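Local structure of osmolarity sensor protein EnvZ (Escherichia coli, 5XGA) at residues 18-21 with 22-25; 29-32 with 33-37; 38-41 with 42-45; 54-57 with 58-62; 70-73 with 74-77. The protein probably senses medium osmolarity and, as a membrane histidine kinase, autophosphorylates and passes the phosphoryl group to its response regulator. All coordinates share one frame; numbering follows the deposited sequence.

Contact 1: 18-21 with 22-25; sequences AYEV and RMLM. With CPS (3-[(3-cholamidopropyl)dimethylammonio]-1-propanesulfonate), chain B.
With CG of Tyr-19 opposite its own backbone N (chi1 -168°), the ring leans along the helix toward Met-23, whose chain stays straight through chi2 and then bends at chi3 (-73°) to bring its methyl back to the tyrosine. Met-23 CE lies 3.3 Å from Tyr-19 CE2 and equally near CD2, a tight contact at the CD2-CE2 bond, approached obliquely. The sulfur stands farther off, with Met-23 SD 4.8 Å from the centroid of the Tyr-19 ring and 36° from its normal, so this Met-aromatic contact is oblique too. Arg-22 takes the other flank: its chain runs out extended, and NH1 comes to the ring edge, 4.3 Å from Tyr-19 CE1. These are i to i+3 and i to i+4 neighbours on the last turns of helix 10-24. The backbone bonds beneath them run from Arg-22 N to Ala-18 O, from Met-23 N to Tyr-19 O and from Leu-24 N to Glu-20 O (2.9 Å); the next, from Met-25 N to Val-21 O, is already weak. Met-25 CG sits 3.2 Å from Val-21 O. Beyond this end lies a CPS detergent molecule, with Leu-24 and Met-25 in its pocket: Leu-24 CD1 is 4.0 Å from CPS C11, and Met-25 CG is 3.9 Å from CPS C3. On the inner sides of the helix, Leu-24 packs on Ile-47, and Val-21 and Met-25 on Leu-83.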
# COMPACT_ATOMS: atom_id res chain seq x y z
N ALA A 18 -4.69 1.47 -0.45
CA ALA A 18 -4.88 1.51 -1.90
C ALA A 18 -5.16 2.93 -2.38
O ALA A 18 -4.56 3.41 -3.35
CB ALA A 18 -6.01 0.58 -2.31
N TYR A 19 -6.08 3.60 -1.70
CA TYR A 19 -6.44 4.97 -2.03
C TYR A 19 -5.26 5.91 -1.92
O TYR A 19 -5.01 6.71 -2.82
CB TYR A 19 -7.57 5.48 -1.15
CG TYR A 19 -8.12 6.77 -1.70
CD1 TYR A 19 -8.63 6.81 -2.99
CD2 TYR A 19 -8.09 7.94 -0.96
CE1 TYR A 19 -9.12 7.99 -3.54
CE2 TYR A 19 -8.58 9.13 -1.50
CZ TYR A 19 -9.09 9.15 -2.79
OH TYR A 19 -9.58 10.31 -3.34
N GLU A 20 -4.51 5.80 -0.83
CA GLU A 20 -3.36 6.67 -0.61
C GLU A 20 -2.22 6.35 -1.57
O GLU A 20 -1.59 7.26 -2.09
CB GLU A 20 -2.88 6.58 0.85
CG GLU A 20 -3.99 6.90 1.84
CD GLU A 20 -3.48 7.29 3.22
OE1 GLU A 20 -2.25 7.37 3.42
OE2 GLU A 20 -4.31 7.53 4.12
N VAL A 21 -1.94 5.07 -1.82
CA VAL A 21 -0.91 4.74 -2.80
C VAL A 21 -1.29 5.23 -4.19
O VAL A 21 -0.44 5.64 -4.98
CB VAL A 21 -0.65 3.24 -2.84
CG1 VAL A 21 0.21 2.90 -4.06
CG2 VAL A 21 0.05 2.82 -1.56
N ARG A 22 -2.58 5.20 -4.49
CA ARG A 22 -3.07 5.70 -5.77
C ARG A 22 -2.68 7.18 -5.92
O ARG A 22 -2.24 7.62 -6.99
CB ARG A 22 -4.58 5.52 -5.87
CG ARG A 22 -5.13 5.78 -7.25
CD ARG A 22 -6.63 5.59 -7.28
NE ARG A 22 -7.20 6.29 -8.43
CZ ARG A 22 -8.47 6.65 -8.52
NH1 ARG A 22 -9.31 6.38 -7.53
NH2 ARG A 22 -8.90 7.30 -9.60
N MET A 23 -2.79 7.93 -4.83
CA MET A 23 -2.40 9.34 -4.83
C MET A 23 -0.89 9.51 -4.87
O MET A 23 -0.39 10.43 -5.50
CB MET A 23 -2.98 10.05 -3.59
CG MET A 23 -4.40 10.58 -3.76
SD MET A 23 -5.05 11.27 -2.20
CE MET A 23 -5.35 9.76 -1.29
N LEU A 24 -0.15 8.62 -4.20
CA LEU A 24 1.31 8.64 -4.29
C LEU A 24 1.74 8.58 -5.72
O LEU A 24 2.75 9.17 -6.12
CB LEU A 24 1.93 7.46 -3.56
CG LEU A 24 2.26 7.67 -2.11
CD1 LEU A 24 2.95 6.41 -1.64
CD2 LEU A 24 3.16 8.91 -1.99
N MET A 25 0.96 7.84 -6.50
CA MET A 25 1.36 7.43 -7.83
C MET A 25 1.21 8.49 -8.90
O MET A 25 1.72 8.32 -10.00
CB MET A 25 0.56 6.20 -8.24
CG MET A 25 1.12 4.92 -7.68
SD MET A 25 0.21 3.46 -8.25
CE MET A 25 -1.40 4.17 -8.50
C1 CPS B . 4.26 3.03 -5.35
C2 CPS B . 5.62 3.67 -5.23
C3 CPS B . 4.92 5.49 -6.87
C4 CPS B . 5.28 6.32 -8.08
C5 CPS B . 6.62 6.96 -7.92
C6 CPS B . 7.62 5.88 -7.60
C7 CPS B . 8.97 6.52 -7.67
C8 CPS B . 8.78 7.50 -8.81
C9 CPS B . 7.29 7.50 -9.17
C10 CPS B . 6.48 8.03 -6.85
C11 CPS B . 5.54 4.67 -4.11
C12 CPS B . 4.24 1.89 -6.35
C13 CPS B . 5.23 0.83 -5.93
C14 CPS B . 6.62 1.45 -5.93
C15 CPS B . 6.68 2.60 -4.96
C16 CPS B . 8.09 3.15 -4.89
C17 CPS B . 8.43 4.06 -6.06
C18 CPS B . 7.33 5.11 -6.33
C19 CPS B . 5.97 4.46 -6.49
C20 CPS B . 6.84 8.86 -9.74
C21 CPS B . 5.33 9.05 -9.90
C22 CPS B . 7.56 9.19 -11.04
C23 CPS B . 7.44 10.61 -11.56
C24 CPS B . 8.68 10.97 -12.38
C25 CPS B . 10.75 12.30 -12.55
C26 CPS B . 11.63 13.28 -11.75
C27 CPS B . 12.96 13.66 -12.42
C28 CPS B . 12.88 16.01 -12.02
C29 CPS B . 13.71 14.57 -10.32
C30 CPS B . 15.05 14.82 -12.26
N1 CPS B . 9.52 11.87 -11.86
N2 CPS B . 13.66 14.79 -11.77
O1 CPS B . 8.90 10.47 -13.47
O2 CPS B . 5.09 -0.30 -6.79
O3 CPS B . 8.76 3.28 -7.21
O4 CPS B . 5.34 5.45 -9.18

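Contact 2: 29-32 with 33-37; sequences LQLE and DGTQL
Leu-31 N donates to Thr-35 O over 2.6 Å, a short and nearly straight bond (165° at the hydrogen) that closes the loop end of a beta hairpin. Inside it, Gly-34 N donates to Leu-31 O at 2.9 Å, approaching from above the carbonyl plane instead of within it. Residues Leu-31 to Gly-34 form a type I turn, and Gly-34, with left-handed backbone angles (phi 86°), sits opposite Leu-31 as the first residue of a G1 beta bulge. A side chain on these backbone angles would collide with the carbonyl O of Asp-33, so only glycine fits comfortably. Farther down, Leu-29 and Leu-37 make an antiparallel hydrogen-bonded pair, each N donating to the other's O. Gln-30 and Gln-36, the adjacent non-hydrogen-bonded pair, share the face away from these leucines, where Gln-30 CG lies 3.8 Å from Gln-36 CG. On the leucine side, Leu-31 runs alongside Thr-35, its CD1 3.8 Å from Thr-35 CB, and the same methyl meets Leu-37 CD1 at 4.0 Å. The hairpin stands well out from the body of the domain: the centre of this contact is about 21 Å from the centre of the chain. Leu-29 ties its base to helix 10-24 by packing on Tyr-19 and Arg-22, while strand 36-38 leads on toward helix 41-51.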
# COMPACT_ATOMS: atom_id res chain seq x y z
N LEU A 29 -5.49 12.61 -10.21
CA LEU A 29 -6.41 11.47 -10.23
C LEU A 29 -7.32 11.60 -11.44
O LEU A 29 -7.97 12.64 -11.62
CB LEU A 29 -7.25 11.40 -8.96
CG LEU A 29 -6.64 10.93 -7.64
CD1 LEU A 29 -7.71 10.98 -6.54
CD2 LEU A 29 -6.06 9.53 -7.77
N GLN A 30 -7.36 10.56 -12.27
CA GLN A 30 -8.15 10.59 -13.50
C GLN A 30 -9.51 9.97 -13.24
O GLN A 30 -9.60 8.81 -12.86
CB GLN A 30 -7.43 9.84 -14.63
CG GLN A 30 -6.84 10.74 -15.70
CD GLN A 30 -7.91 11.32 -16.60
OE1 GLN A 30 -9.11 11.13 -16.36
NE2 GLN A 30 -7.49 12.03 -17.65
N LEU A 31 -10.56 10.76 -13.42
CA LEU A 31 -11.90 10.25 -13.16
C LEU A 31 -12.51 9.61 -14.40
O LEU A 31 -12.10 9.88 -15.53
CB LEU A 31 -12.81 11.36 -12.63
CG LEU A 31 -12.52 11.81 -11.19
CD1 LEU A 31 -13.57 12.80 -10.71
CD2 LEU A 31 -12.44 10.62 -10.26
N GLU A 32 -13.48 8.74 -14.14
CA GLU A 32 -14.23 8.05 -15.18
C GLU A 32 -14.68 9.02 -16.27
O GLU A 32 -14.59 8.70 -17.46
CB GLU A 32 -15.44 7.35 -14.55
CG GLU A 32 -16.08 8.10 -13.37
CD GLU A 32 -15.30 7.95 -12.06
OE1 GLU A 32 -14.30 7.20 -12.04
OE2 GLU A 32 -15.69 8.59 -11.05
N ASP A 33 -15.12 10.20 -15.85
CA ASP A 33 -15.71 11.18 -16.76
C ASP A 33 -14.69 12.08 -17.45
O ASP A 33 -15.05 13.05 -18.10
CB ASP A 33 -16.70 12.07 -15.99
CG ASP A 33 -16.01 13.00 -15.00
OD1 ASP A 33 -15.61 12.52 -13.92
OD2 ASP A 33 -15.88 14.20 -15.30
N GLY A 34 -13.40 11.76 -17.32
CA GLY A 34 -12.36 12.57 -17.92
C GLY A 34 -11.92 13.74 -17.05
O GLY A 34 -11.07 14.53 -17.44
N THR A 35 -12.51 13.86 -15.87
CA THR A 35 -12.09 14.86 -14.90
C THR A 35 -10.74 14.49 -14.30
O THR A 35 -10.52 13.33 -13.95
CB THR A 35 -13.10 15.03 -13.76
OG1 THR A 35 -14.36 15.43 -14.28
CG2 THR A 35 -12.59 16.06 -12.76
N GLN A 36 -9.86 15.48 -14.14
CA GLN A 36 -8.59 15.26 -13.45
C GLN A 36 -8.48 16.10 -12.17
O GLN A 36 -8.42 17.33 -12.22
CB GLN A 36 -7.42 15.57 -14.38
CG GLN A 36 -7.21 14.50 -15.46
CD GLN A 36 -6.30 14.97 -16.57
OE1 GLN A 36 -5.17 14.50 -16.70
NE2 GLN A 36 -6.80 15.89 -17.39
N LEU A 37 -8.45 15.41 -11.03
CA LEU A 37 -8.30 16.07 -9.74
C LEU A 37 -6.82 16.20 -9.40
O LEU A 37 -6.12 15.19 -9.31
CB LEU A 37 -9.03 15.28 -8.64
CG LEU A 37 -10.47 14.85 -8.94
CD1 LEU A 37 -11.01 13.92 -7.86
CD2 LEU A 37 -11.36 16.06 -9.09

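Contact 3: 38-41 with 42-45; sequences VVPP and AFRR. With CPS (3-[(3-cholamidopropyl)dimethylammonio]-1-propanesulfonate), chain C.
Pro-40 lays its ring over one face of Phe-43 as the chain enters helix 41-51, where Pro-40 holds the N-cap position and Pro-41 the first turn. Pro-40 CG stands 4.0 Å from the centroid of the Phe-43 ring, 23° off its normal, a CH-pi contact displaced toward the rim. Val-39 meets Arg-44 at about a right angle, its CG1 pressed 3.5 Å from Arg-44 CG. Arg-45, folded at chi3 (-65°), turns one guanidinium face toward the backbone of Pro-41, and its CG and NH1 both touch the steroid of a CPS molecule: Arg-45 CG is 3.2 Å from the methyl C11, and Arg-45 NH1 is 3.5 Å from C12. Cut back to an alanine, this position would probably hold the steroid less closely and leave Pro-41 without its guanidinium cover. Underneath, Arg-45 N bonds straight to Pro-41 O (169°), whereas the bonds from Phe-43 N and Arg-44 N to Pro-40 O are weak. Arg-44 belongs to both detergent pockets, and its NH1 is held by Leu-24 O in helix 10-24. Its other terminal nitrogen works through water 1, which lies at the guanidinium edge, accepts from Arg-44 NH2 at 3.0 Å and donates to Val-39 O at 2.6 Å.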
# COMPACT_ATOMS: atom_id res chain seq x y z
N VAL A 38 -6.35 17.42 -9.20
CA VAL A 38 -4.95 17.62 -8.90
C VAL A 38 -4.61 17.08 -7.51
O VAL A 38 -5.41 17.17 -6.57
CB VAL A 38 -4.56 19.11 -9.00
CG1 VAL A 38 -5.08 19.69 -10.32
CG2 VAL A 38 -5.11 19.89 -7.82
N VAL A 39 -3.42 16.49 -7.39
CA VAL A 39 -2.91 15.97 -6.13
C VAL A 39 -1.72 16.84 -5.74
O VAL A 39 -0.67 16.77 -6.37
CB VAL A 39 -2.47 14.49 -6.26
CG1 VAL A 39 -1.88 13.98 -4.94
CG2 VAL A 39 -3.64 13.61 -6.71
N PRO A 40 -1.89 17.69 -4.72
CA PRO A 40 -0.75 18.54 -4.34
C PRO A 40 0.46 17.71 -3.92
O PRO A 40 0.30 16.70 -3.22
CB PRO A 40 -1.30 19.35 -3.16
CG PRO A 40 -2.82 19.36 -3.37
CD PRO A 40 -3.11 17.99 -3.96
N PRO A 41 1.67 18.10 -4.36
CA PRO A 41 2.89 17.37 -3.97
C PRO A 41 2.99 17.20 -2.46
O PRO A 41 3.35 16.13 -1.97
CB PRO A 41 4.02 18.27 -4.48
CG PRO A 41 3.40 19.06 -5.59
CD PRO A 41 1.96 19.26 -5.23
N ALA A 42 2.66 18.25 -1.71
CA ALA A 42 2.73 18.19 -0.25
C ALA A 42 1.95 17.00 0.32
O ALA A 42 2.39 16.37 1.28
CB ALA A 42 2.21 19.49 0.36
N PHE A 43 0.80 16.69 -0.27
CA PHE A 43 -0.03 15.57 0.18
C PHE A 43 0.71 14.26 -0.02
O PHE A 43 0.63 13.33 0.79
CB PHE A 43 -1.36 15.52 -0.57
CG PHE A 43 -2.32 16.60 -0.19
CD1 PHE A 43 -2.00 17.51 0.81
CD2 PHE A 43 -3.55 16.69 -0.81
CE1 PHE A 43 -2.90 18.50 1.17
CE2 PHE A 43 -4.45 17.69 -0.45
CZ PHE A 43 -4.12 18.59 0.54
N ARG A 44 1.39 14.19 -1.16
CA ARG A 44 2.08 12.96 -1.55
C ARG A 44 3.25 12.68 -0.62
O ARG A 44 3.45 11.55 -0.18
CB ARG A 44 2.53 13.07 -3.00
CG ARG A 44 1.36 13.00 -3.98
CD ARG A 44 1.81 12.20 -5.22
NE ARG A 44 2.24 13.12 -6.24
CZ ARG A 44 2.88 12.81 -7.36
NH1 ARG A 44 3.25 11.56 -7.67
NH2 ARG A 44 3.18 13.80 -8.18
N ARG A 45 4.02 13.73 -0.31
CA ARG A 45 5.07 13.65 0.69
C ARG A 45 4.54 13.20 2.04
O ARG A 45 5.15 12.37 2.71
CB ARG A 45 5.78 14.99 0.83
CG ARG A 45 6.81 15.26 -0.26
CD ARG A 45 7.64 16.49 0.05
NE ARG A 45 6.84 17.71 0.04
CZ ARG A 45 6.67 18.49 -1.03
NH1 ARG A 45 7.24 18.18 -2.18
NH2 ARG A 45 5.92 19.59 -0.94
C1 CPS C . 8.18 14.21 -3.48
C2 CPS C . 7.64 12.80 -3.36
C3 CPS C . 9.18 11.75 -1.57
C4 CPS C . 10.48 10.99 -1.32
C5 CPS C . 10.59 9.68 -2.09
C6 CPS C . 9.84 9.69 -3.39
C7 CPS C . 9.84 8.24 -3.75
C8 CPS C . 11.34 8.09 -3.71
C9 CPS C . 11.86 9.23 -2.82
C10 CPS C . 10.13 8.61 -1.12
C11 CPS C . 6.76 12.73 -2.14
C12 CPS C . 7.24 15.27 -4.06
C13 CPS C . 6.61 14.89 -5.38
C14 CPS C . 7.03 13.48 -5.77
C15 CPS C . 6.80 12.52 -4.63
C16 CPS C . 6.89 11.10 -5.15
C17 CPS C . 8.30 10.59 -5.01
C18 CPS C . 8.55 10.44 -3.53
C19 CPS C . 8.79 11.83 -3.03
C20 CPS C . 13.13 8.77 -2.07
C21 CPS C . 13.60 9.71 -0.95
C22 CPS C . 14.30 8.43 -3.00
C23 CPS C . 14.38 7.00 -3.54
C24 CPS C . 15.66 6.76 -4.34
C25 CPS C . 14.96 4.44 -4.70
C26 CPS C . 15.62 3.15 -4.18
C27 CPS C . 16.86 2.76 -4.98
C28 CPS C . 15.60 0.81 -5.51
C29 CPS C . 15.93 2.50 -7.15
C30 CPS C . 17.83 1.22 -6.52
N1 CPS C . 15.89 5.55 -4.86
N2 CPS C . 16.56 1.79 -6.04
O1 CPS C . 16.49 7.62 -4.53
O2 CPS C . 6.96 15.87 -6.34
O3 CPS C . 9.22 11.53 -5.55
O4 CPS C . 11.57 11.84 -1.58
O HOH W 1 1.75 16.33 -7.30

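Contact 4: 54-57 with 58-62; sequences SLYS and NEAAE
Asn-58 starts the helix directly after Ser-57, where the chain leaves strand 54-57 and turns through 107° between the strand and helix axes. Its CB points away from strand 54-57, and its OD1 is bonded to Lys-103. Glu-59 extends outward; its side chain touches Ser-57 through CB, 4.2 Å from Ser-57 OG. Ala-60 brings the capping bond: its N donates to Ser-57 OG at 3.2 Å and 162°. For this the serine hydroxyl is set between its own backbone N and carbonyl carbon (chi1 66°), a rotation that turns OG back over the first helical turn, and Ala-60 CB comes to 3.3 Å from the same oxygen. Ala-61 adds the first backbone bond of the helix, N to Ser-57 O at 2.9 Å and nearly straight. Its methyl rests 3.8 Å from Tyr-56 CB, and the tyrosine ring meets this turn edge-on, with Tyr-56 CD2 3.6 Å from Ala-61 N. The ring also packs edge-to-face with Trp-101, and Ala-61 lies on Trp-111, so the helix packs against the sheet here. Glu-62 carries the helix on through its N, bonded to Asn-58 O. With Ser-57 the N-cap, its side chain and carbonyl together occupy two N-H groups of the first turn, and the partly negative hydroxyl oxygen probably offsets the positive end of the helix dipole.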
# COMPACT_ATOMS: atom_id res chain seq x y z
N SER A 54 8.43 1.55 3.81
CA SER A 54 9.83 1.23 3.54
C SER A 54 9.90 0.56 2.19
O SER A 54 9.00 -0.20 1.83
CB SER A 54 10.43 0.31 4.61
OG SER A 54 10.46 0.95 5.87
N LEU A 55 10.97 0.84 1.44
CA LEU A 55 11.21 0.21 0.14
C LEU A 55 12.32 -0.82 0.24
O LEU A 55 13.41 -0.52 0.73
CB LEU A 55 11.58 1.24 -0.92
CG LEU A 55 10.60 2.40 -1.12
CD1 LEU A 55 11.08 3.29 -2.26
CD2 LEU A 55 9.20 1.86 -1.40
N TYR A 56 12.04 -2.03 -0.25
CA TYR A 56 12.98 -3.16 -0.17
C TYR A 56 13.34 -3.71 -1.54
O TYR A 56 12.48 -3.84 -2.40
CB TYR A 56 12.38 -4.29 0.65
CG TYR A 56 12.41 -4.10 2.14
CD1 TYR A 56 11.61 -3.14 2.76
CD2 TYR A 56 13.20 -4.90 2.94
CE1 TYR A 56 11.63 -2.97 4.13
CE2 TYR A 56 13.23 -4.74 4.32
CZ TYR A 56 12.44 -3.78 4.91
OH TYR A 56 12.47 -3.63 6.28
N SER A 57 14.61 -4.06 -1.72
CA SER A 57 15.00 -4.89 -2.86
C SER A 57 14.41 -6.28 -2.66
O SER A 57 14.06 -6.64 -1.54
CB SER A 57 16.52 -4.98 -3.00
OG SER A 57 17.07 -5.67 -1.89
N ASN A 58 14.32 -7.06 -3.73
CA ASN A 58 13.84 -8.44 -3.64
C ASN A 58 14.61 -9.25 -2.61
O ASN A 58 14.02 -9.99 -1.81
CB ASN A 58 13.91 -9.12 -5.02
CG ASN A 58 13.01 -8.45 -6.04
OD1 ASN A 58 11.96 -7.92 -5.68
ND2 ASN A 58 13.42 -8.46 -7.30
N GLU A 59 15.93 -9.11 -2.64
CA GLU A 59 16.80 -9.87 -1.75
C GLU A 59 16.55 -9.49 -0.29
O GLU A 59 16.31 -10.36 0.56
CB GLU A 59 18.27 -9.65 -2.12
CG GLU A 59 19.28 -10.33 -1.19
CD GLU A 59 20.72 -9.93 -1.48
OE1 GLU A 59 21.05 -9.70 -2.66
OE2 GLU A 59 21.52 -9.84 -0.52
N ALA A 60 16.59 -8.19 -0.01
CA ALA A 60 16.39 -7.67 1.34
C ALA A 60 15.02 -8.03 1.88
O ALA A 60 14.88 -8.43 3.03
CB ALA A 60 16.57 -6.17 1.35
N ALA A 61 14.00 -7.90 1.03
CA ALA A 61 12.64 -8.23 1.42
C ALA A 61 12.52 -9.67 1.88
O ALA A 61 11.89 -9.97 2.90
CB ALA A 61 11.68 -7.99 0.28
N GLU A 62 13.12 -10.57 1.11
CA GLU A 62 13.01 -12.00 1.39
C GLU A 62 13.60 -12.32 2.76
O GLU A 62 13.32 -13.38 3.33
CB GLU A 62 13.69 -12.81 0.29
CG GLU A 62 12.92 -12.78 -1.04
CD GLU A 62 13.58 -13.62 -2.13
OE1 GLU A 62 14.82 -13.71 -2.15
OE2 GLU A 62 12.85 -14.20 -2.97

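Contact 5: 70-73 with 74-77; sequences QHYE and FLSH
Two hydrogen bonds from Ser-76 converge on Tyr-72 O: the backbone N at 2.9 Å and OG at 2.5 Å, coming from opposite faces of the carbonyl plane. Ser-76 OG, swung to the backbone-N side (chi1 -58°), is also hydrogen-bonded to Val-89 N of the neighbouring strand. Without the hydroxyl, as in an alanine, Val-89 N is likely to lose its bond to this side chain and Tyr-72 O one of its two donors from this helix. The turn from edge strand 70-71 into helix 73-83 is thus fixed at its N-cap, Tyr-72, with His-77 N to Glu-73 O continuing the helical bonding. Among the side-chain polar bonds, Glu-73 reaches out both ways. His-71 NE2 donates to Glu-73 OE1 at 2.6 Å, nearly straight (166°) and close to the ring plane, a His-carboxylate bond, while His-71 ND1 is held by Glu-88. The other oxygen, Glu-73 OE2, receives a weak bond from His-77 NE2 at 3.0 Å, near the plane of that ring, although carboxylate and imidazole planes stand 66° apart. The apolar part is Tyr-72 with Leu-75, which run side by side, Tyr-72 CD2 3.5 Å from Leu-75 CD1; both pack on Val-91 and on Leu-10 of helix 10-24.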
# COMPACT_ATOMS: atom_id res chain seq x y z
N GLN A 70 2.09 -14.28 3.35
CA GLN A 70 1.28 -15.12 2.47
C GLN A 70 0.47 -14.30 1.48
O GLN A 70 0.01 -13.21 1.82
CB GLN A 70 0.34 -16.01 3.29
CG GLN A 70 0.94 -16.48 4.62
CD GLN A 70 0.32 -15.77 5.82
OE1 GLN A 70 0.94 -14.91 6.45
NE2 GLN A 70 -0.92 -16.14 6.15
N HIS A 71 0.28 -14.83 0.27
CA HIS A 71 -0.48 -14.16 -0.77
C HIS A 71 -1.94 -14.01 -0.35
O HIS A 71 -2.55 -14.95 0.12
CB HIS A 71 -0.37 -14.93 -2.09
CG HIS A 71 -1.31 -14.47 -3.16
ND1 HIS A 71 -1.00 -13.46 -4.05
CD2 HIS A 71 -2.55 -14.90 -3.51
CE1 HIS A 71 -2.01 -13.28 -4.88
NE2 HIS A 71 -2.97 -14.14 -4.57
N TYR A 72 -2.48 -12.80 -0.50
CA TYR A 72 -3.90 -12.55 -0.28
C TYR A 72 -4.58 -12.20 -1.61
O TYR A 72 -4.33 -11.14 -2.17
CB TYR A 72 -4.11 -11.43 0.72
CG TYR A 72 -4.06 -11.90 2.15
CD1 TYR A 72 -2.92 -12.52 2.66
CD2 TYR A 72 -5.14 -11.71 3.00
CE1 TYR A 72 -2.87 -12.94 3.98
CE2 TYR A 72 -5.10 -12.13 4.32
CZ TYR A 72 -3.96 -12.74 4.80
OH TYR A 72 -3.93 -13.16 6.11
N GLU A 73 -5.43 -13.10 -2.09
CA GLU A 73 -5.97 -12.98 -3.43
C GLU A 73 -6.96 -11.84 -3.52
O GLU A 73 -6.88 -11.01 -4.43
CB GLU A 73 -6.63 -14.30 -3.85
CG GLU A 73 -7.27 -14.30 -5.24
CD GLU A 73 -6.26 -14.35 -6.37
OE1 GLU A 73 -5.04 -14.38 -6.10
OE2 GLU A 73 -6.69 -14.35 -7.55
N PHE A 74 -7.90 -11.78 -2.59
CA PHE A 74 -8.87 -10.70 -2.65
C PHE A 74 -8.19 -9.35 -2.45
O PHE A 74 -8.44 -8.42 -3.20
CB PHE A 74 -9.99 -10.89 -1.62
CG PHE A 74 -11.01 -9.80 -1.64
CD1 PHE A 74 -11.89 -9.69 -2.71
CD2 PHE A 74 -11.07 -8.86 -0.63
CE1 PHE A 74 -12.83 -8.66 -2.75
CE2 PHE A 74 -12.00 -7.83 -0.66
CZ PHE A 74 -12.88 -7.73 -1.73
N LEU A 75 -7.33 -9.25 -1.44
CA LEU A 75 -6.64 -7.98 -1.21
C LEU A 75 -5.84 -7.56 -2.45
O LEU A 75 -5.80 -6.38 -2.80
CB LEU A 75 -5.70 -8.08 -0.01
CG LEU A 75 -6.30 -8.40 1.37
CD1 LEU A 75 -5.21 -8.30 2.42
CD2 LEU A 75 -7.48 -7.48 1.73
N SER A 76 -5.19 -8.53 -3.10
CA SER A 76 -4.40 -8.21 -4.29
C SER A 76 -5.29 -7.67 -5.42
O SER A 76 -4.91 -6.72 -6.10
CB SER A 76 -3.63 -9.45 -4.76
OG SER A 76 -2.77 -9.95 -3.74
N HIS A 77 -6.44 -8.29 -5.64
CA HIS A 77 -7.34 -7.81 -6.69
C HIS A 77 -7.93 -6.44 -6.33
O HIS A 77 -8.02 -5.54 -7.17
CB HIS A 77 -8.46 -8.80 -6.95
CG HIS A 77 -8.09 -9.89 -7.89
ND1 HIS A 77 -8.24 -9.78 -9.26
CD2 HIS A 77 -7.56 -11.12 -7.68
CE1 HIS A 77 -7.83 -10.89 -9.85
NE2 HIS A 77 -7.41 -11.72 -8.91

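In the fold
The five contacts follow in series along the chain. Contacts 1, 2 and 3 form one touching group: the end of helix 10-24, the hairpin 28-30/36-38 and the start of helix 41-51. Contact 1 lies about 11 Å from contact 3 and 15 Å from contact 2, centre to centre. Contacts 4 and 5 launch helices 58-64 and 73-83 from strands 54-57 and 70-71, the outermost strands of the five-stranded antiparallel sheet; their centres are about 19 Å apart. Contacts 1 and 3 flank the bound CPS molecules, and Leu-55 brings strand 54-57 to one pocket, so residues of helices 10-24 and 41-51 and of strand 54-57 all contribute to detergent pockets.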